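Local coordinates for protein tRNA-splicing ligase RtcB (PDB 2EPG) that probably joins RNA ends bearing a 2',3'-cyclic phosphate or 3'-phosphate to 5'-hydroxyl ends, using GTP and manganese, at residues Ala342-Glu345 and Arg350-Leu353. Sequence-based numbering, arbitrary orientation.
Sequences AKFE and RRVL
The ring of Phe344 is sandwiched between Arg351 and Leu353, a compact example of how a cross-strand aromatic can bind two side chains of its partner strand at once. On one face the guanidinium of Arg351 lies flat, its plane only 2° from that of the ring; CZ sits 3.8 Å from the ring centroid in a cation-pi stack, NH1 rides over the ring centre, and NH2 reaches back to within 3.4 Å of Phe344 CB. With CG swung opposite the backbone N (chi1 170°), the Arg351 chain bends at chi3 to lay its flat end on the ring. Against the opposite face, Leu353 CD1 makes a CH-pi contact 3.8 Å from the centroid of the Phe344 ring, almost on the ring normal. Leu353 CD1 also touches Ala342 CB, at 4.0 Å, extending the apolar patch. With an alanine in place of Phe344, the Arg351 guanidinium would probably lose its stacking surface and be set free to turn, while Leu353 CD1 would face a gap.

The backbones set up this sandwich. Phe344 and Leu353 form an antiparallel non-hydrogen-bonded pair, whereas the next pair, Glu345 and Val352, is hydrogen-bonded: Glu345 N to Val352 O and Val352 N to Glu345 O are both 2.8 Å and nearly straight. Val352 O is also approached by Phe344 CA, at 3.2 Å, in a CA-H...O contact. Glu345 and Val352 project from the other face of the hairpin, where the Glu345 carboxylate is gripped by His347 and by a salt bridge to Arg356.

The segments belong to the beta hairpin of strands 332-347 and 350-357. Leu294 of helix 288-321 packs on Phe344 and Leu353, while strand 86-90 pairs with strand 350-357 through a backbone bond between Phe90 and Leu353, and strand 110-119 pairs with strand 332-347.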
loop_
_atom_site.group_PDB
_atom_site.type_symbol
_atom_site.label_atom_id
_atom_site.label_comp_id
_atom_site.label_asym_id
_atom_site.label_seq_id
_atom_site.Cartn_x
_atom_site.Cartn_y
_atom_site.Cartn_z
ATOM N N ALA A 342 5.419 7.746 -2.237
ATOM C CA ALA A 342 6.556 8.111 -3.076
ATOM C C ALA A 342 7.723 7.957 -2.116
ATOM O O ALA A 342 7.674 8.443 -0.985
ATOM C CB ALA A 342 6.454 9.544 -3.564
ATOM N N LYS A 343 8.766 7.267 -2.555
ATOM C CA LYS A 343 9.908 7.022 -1.695
ATOM C C LYS A 343 11.200 7.135 -2.457
ATOM O O LYS A 343 11.255 6.816 -3.651
ATOM C CB LYS A 343 9.821 5.612 -1.115
ATOM C CG LYS A 343 8.464 5.297 -0.502
ATOM C CD LYS A 343 8.531 4.048 0.316
ATOM C CE LYS A 343 9.496 4.202 1.474
ATOM N NZ LYS A 343 9.749 2.847 2.014
ATOM N N PHE A 344 12.242 7.592 -1.773
ATOM C CA PHE A 344 13.536 7.684 -2.418
ATOM C C PHE A 344 14.161 6.300 -2.313
ATOM O O PHE A 344 14.275 5.743 -1.228
ATOM C CB PHE A 344 14.428 8.722 -1.737
ATOM C CG PHE A 344 14.066 10.144 -2.087
ATOM C CD1 PHE A 344 13.222 10.887 -1.265
ATOM C CD2 PHE A 344 14.556 10.730 -3.252
ATOM C CE1 PHE A 344 12.877 12.207 -1.606
ATOM C CE2 PHE A 344 14.220 12.036 -3.599
ATOM C CZ PHE A 344 13.381 12.779 -2.775
ATOM N N GLU A 345 14.571 5.750 -3.449
ATOM C CA GLU A 345 15.158 4.417 -3.483
ATOM C C GLU A 345 16.332 4.355 -4.462
ATOM O O GLU A 345 16.493 5.234 -5.311
ATOM C CB GLU A 345 14.091 3.401 -3.902
ATOM C CG GLU A 345 12.893 3.316 -2.967
ATOM C CD GLU A 345 11.802 2.378 -3.472
ATOM O OE1 GLU A 345 11.904 1.850 -4.617
ATOM O OE2 GLU A 345 10.829 2.172 -2.715
ATOM N N ARG A 350 21.438 4.779 -8.859
ATOM C CA ARG A 350 21.177 6.170 -8.467
ATOM C C ARG A 350 20.023 6.300 -7.474
ATOM O O ARG A 350 19.220 5.379 -7.300
ATOM C CB ARG A 350 20.851 7.026 -9.693
ATOM C CG ARG A 350 22.026 7.266 -10.632
ATOM C CD ARG A 350 21.628 8.074 -11.869
ATOM N NE ARG A 350 20.769 7.325 -12.787
ATOM C CZ ARG A 350 21.150 6.242 -13.469
ATOM N NH1 ARG A 350 20.297 5.631 -14.278
ATOM N NH2 ARG A 350 22.383 5.766 -13.348
ATOM N N ARG A 351 19.943 7.456 -6.823
ATOM C CA ARG A 351 18.868 7.704 -5.881
ATOM C C ARG A 351 17.745 8.336 -6.692
ATOM O O ARG A 351 17.939 9.367 -7.335
ATOM C CB ARG A 351 19.340 8.663 -4.793
ATOM C CG ARG A 351 18.243 9.188 -3.867
ATOM C CD ARG A 351 18.888 10.034 -2.765
ATOM N NE ARG A 351 18.075 11.173 -2.361
ATOM C CZ ARG A 351 17.328 11.206 -1.268
ATOM N NH1 ARG A 351 16.621 12.293 -0.987
ATOM N NH2 ARG A 351 17.293 10.152 -0.453
ATOM N N VAL A 352 16.577 7.706 -6.697
ATOM C CA VAL A 352 15.458 8.257 -7.441
ATOM C C VAL A 352 14.235 8.257 -6.556
ATOM O O VAL A 352 14.198 7.557 -5.554
ATOM C CB VAL A 352 15.170 7.444 -8.732
ATOM C CG1 VAL A 352 16.358 7.526 -9.675
ATOM C CG2 VAL A 352 14.865 5.999 -8.386
ATOM N N LEU A 353 13.252 9.076 -6.906
ATOM C CA LEU A 353 12.016 9.145 -6.149
ATOM C C LEU A 353 10.977 8.313 -6.905
ATOM O O LEU A 353 10.624 8.642 -8.040
ATOM C CB LEU A 353 11.532 10.593 -6.040
ATOM C CG LEU A 353 10.176 10.751 -5.347
ATOM C CD1 LEU A 353 10.325 10.411 -3.876
ATOM C CD2 LEU A 353 9.663 12.186 -5.535
#